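Local coordinates for uncharacterized protein YLR021W (Saccharomyces cerevisiae, PDB 2Z5B) that forms a heterodimeric chaperone with POC4 that binds proteasome precursors and promotes alpha-ring formation during 20S proteasome assembly, at residues A117-R122 with F168-I173. Sequence-based numbering, arbitrary orientation.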
loop_
_atom_site.group_PDB
_atom_site.type_symbol
_atom_site.label_atom_id
_atom_site.label_comp_id
_atom_site.label_asym_id
_atom_site.label_seq_id
_atom_site.Cartn_x
_atom_site.Cartn_y
_atom_site.Cartn_z
ATOM N N ALA B 117 -10.889 3.104 7.587
ATOM C CA ALA B 117 -10.425 4.417 8.033
ATOM C C ALA B 117 -10.815 4.720 9.478
ATOM O O ALA B 117 -9.989 5.164 10.268
ATOM C CB ALA B 117 -10.947 5.508 7.109
ATOM N N GLU B 118 -12.081 4.486 9.816
ATOM C CA GLU B 118 -12.560 4.739 11.172
ATOM C C GLU B 118 -11.881 3.836 12.206
ATOM O O GLU B 118 -11.588 4.267 13.317
ATOM C CB GLU B 118 -14.091 4.641 11.234
ATOM C CG GLU B 118 -14.778 5.948 10.801
ATOM C CD GLU B 118 -14.420 7.125 11.704
ATOM O OE1 GLU B 118 -14.994 7.247 12.800
ATOM O OE2 GLU B 118 -13.560 7.940 11.333
ATOM N N LEU B 119 -11.611 2.593 11.824
ATOM C CA LEU B 119 -10.882 1.666 12.692
ATOM C C LEU B 119 -9.519 2.263 13.050
ATOM O O LEU B 119 -9.128 2.330 14.225
ATOM C CB LEU B 119 -10.734 0.291 12.006
ATOM C CG LEU B 119 -10.088 -0.842 12.816
ATOM C CD1 LEU B 119 -10.980 -1.285 13.971
ATOM C CD2 LEU B 119 -9.754 -2.021 11.921
ATOM N N TYR B 120 -8.806 2.722 12.028
ATOM C CA TYR B 120 -7.512 3.371 12.235
ATOM C C TYR B 120 -7.588 4.589 13.160
ATOM O O TYR B 120 -6.810 4.690 14.105
ATOM C CB TYR B 120 -6.859 3.711 10.895
ATOM C CG TYR B 120 -5.993 2.588 10.395
ATOM C CD1 TYR B 120 -4.688 2.425 10.875
ATOM C CD2 TYR B 120 -6.483 1.664 9.483
ATOM C CE1 TYR B 120 -3.881 1.370 10.434
ATOM C CE2 TYR B 120 -5.689 0.610 9.036
ATOM C CZ TYR B 120 -4.397 0.475 9.509
ATOM O OH TYR B 120 -3.637 -0.565 9.058
ATOM N N ARG B 121 -8.554 5.474 12.911
ATOM C CA ARG B 121 -8.722 6.707 13.702
ATOM C C ARG B 121 -9.115 6.494 15.166
ATOM O O ARG B 121 -8.518 7.087 16.063
ATOM C CB ARG B 121 -9.728 7.650 13.043
ATOM C CG ARG B 121 -9.372 8.003 11.613
ATOM C CD ARG B 121 -9.970 9.316 11.177
ATOM N NE ARG B 121 -9.294 10.466 11.771
ATOM C CZ ARG B 121 -9.563 11.728 11.454
ATOM N NH1 ARG B 121 -10.490 12.007 10.539
ATOM N NH2 ARG B 121 -8.899 12.713 12.046
ATOM N N ARG B 122 -10.116 5.653 15.396
ATOM C CA ARG B 122 -10.720 5.519 16.720
ATOM C C ARG B 122 -10.065 4.439 17.583
ATOM O O ARG B 122 -10.064 4.532 18.815
ATOM C CB ARG B 122 -12.225 5.259 16.587
ATOM C CG ARG B 122 -12.964 6.285 15.714
ATOM C CD ARG B 122 -14.478 6.134 15.799
ATOM N NE ARG B 122 -14.961 4.858 15.259
ATOM C CZ ARG B 122 -15.930 4.725 14.353
ATOM N NH1 ARG B 122 -16.558 5.788 13.868
ATOM N NH2 ARG B 122 -16.280 3.518 13.930
ATOM N N PHE B 168 -14.754 -9.644 9.592
ATOM C CA PHE B 168 -13.555 -10.482 9.630
ATOM C C PHE B 168 -12.302 -9.723 9.185
ATOM O O PHE B 168 -11.259 -9.817 9.832
ATOM C CB PHE B 168 -13.732 -11.723 8.753
ATOM C CG PHE B 168 -12.525 -12.617 8.727
ATOM C CD1 PHE B 168 -12.280 -13.501 9.779
ATOM C CD2 PHE B 168 -11.633 -12.573 7.662
ATOM C CE1 PHE B 168 -11.158 -14.339 9.765
ATOM C CE2 PHE B 168 -10.505 -13.407 7.638
ATOM C CZ PHE B 168 -10.280 -14.287 8.688
ATOM N N VAL B 169 -12.405 -9.008 8.064
ATOM C CA VAL B 169 -11.295 -8.202 7.564
ATOM C C VAL B 169 -10.911 -7.107 8.563
ATOM O O VAL B 169 -9.712 -6.903 8.821
ATOM C CB VAL B 169 -11.569 -7.613 6.150
ATOM C CG1 VAL B 169 -10.424 -6.689 5.709
ATOM C CG2 VAL B 169 -11.745 -8.739 5.129
ATOM N N LEU B 170 -11.901 -6.425 9.144
ATOM C CA LEU B 170 -11.628 -5.438 10.201
ATOM C C LEU B 170 -10.881 -6.059 11.394
ATOM O O LEU B 170 -9.895 -5.502 11.865
ATOM C CB LEU B 170 -12.911 -4.738 10.688
ATOM C CG LEU B 170 -13.575 -3.704 9.772
ATOM C CD1 LEU B 170 -14.880 -3.105 10.381
ATOM C CD2 LEU B 170 -12.610 -2.581 9.409
ATOM N N LYS B 171 -11.347 -7.217 11.858
ATOM C CA LYS B 171 -10.648 -7.970 12.908
ATOM C C LYS B 171 -9.189 -8.296 12.534
ATOM O O LYS B 171 -8.307 -8.184 13.360
ATOM C CB LYS B 171 -11.397 -9.265 13.222
ATOM C CG LYS B 171 -10.822 -10.015 14.408
ATOM C CD LYS B 171 -11.690 -11.227 14.788
ATOM C CE LYS B 171 -10.911 -12.152 15.729
ATOM N NZ LYS B 171 -10.453 -11.408 16.936
ATOM N N CYS B 172 -8.958 -8.697 11.295
ATOM C CA CYS B 172 -7.602 -9.025 10.826
ATOM C C CYS B 172 -6.687 -7.797 10.922
ATOM O O CYS B 172 -5.540 -7.888 11.379
ATOM C CB CYS B 172 -7.661 -9.539 9.381
ATOM S SG CYS B 172 -8.401 -11.170 9.201
ATOM N N ILE B 173 -7.219 -6.639 10.530
ATOM C CA ILE B 173 -6.465 -5.387 10.531
ATOM C C ILE B 173 -6.122 -4.970 11.957
ATOM O O ILE B 173 -4.976 -4.598 12.231
ATOM C CB ILE B 173 -7.211 -4.269 9.753
ATOM C CG1 ILE B 173 -7.271 -4.624 8.260
ATOM C CG2 ILE B 173 -6.546 -2.902 9.974
ATOM C CD1 ILE B 173 -8.373 -3.928 7.471
#
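Leu119 and Leu170 touch where two helical segments run the same general way at a crossing angle of -35°, their axes approaching to 10.8 Å. Across the two segments their CA atoms are the nearest pair, 7.6 Å apart. That separation leaves room for branched side chains between the backbones, and no hydrogen bond links the segments; the join is apolar. Leu119 spans the gap: with CG anti to its backbone N (chi1 -175°), it sends CD2 onto the other helix. This methyl lies 3.8 Å from CD2 of Leu170, the two side chains running past one another and pointing opposite ways. The CB of Leu170 points past the other helix, yet with CG anti to the carbonyl carbon (chi1 -73°) its fork still brings CD2 across. Leu119 CD2 also rests 3.5 Å from the backbone O of Leu170, a van der Waals touch, and 3.9 Å from CG2 of Ile173. One leucine methyl thus meets three atoms of two residues, because the branch at CG carries it over to the partner helix. Ile173, branched at CB, presents CG2 both to Leu119 and to Tyr120, whose side chain lies roughly perpendicular to its own. Tyr120 CE2 lies 3.7 Å from Ile173 CG2, the methyl meeting the ring obliquely; the long phenol reaches it although Tyr120 CB does not point straight at the partner helix. Ile116 and Ile124 extend the apolar seam. Helices 109-124 and 162-176 lie side by side against the mixed sheet as a helical layer: Tyr120 packs on Ala31 and His33 of strand 26-33, while Cys172 touches Leu27 of that strand and Phe6 and Thr8 of strand 3-9.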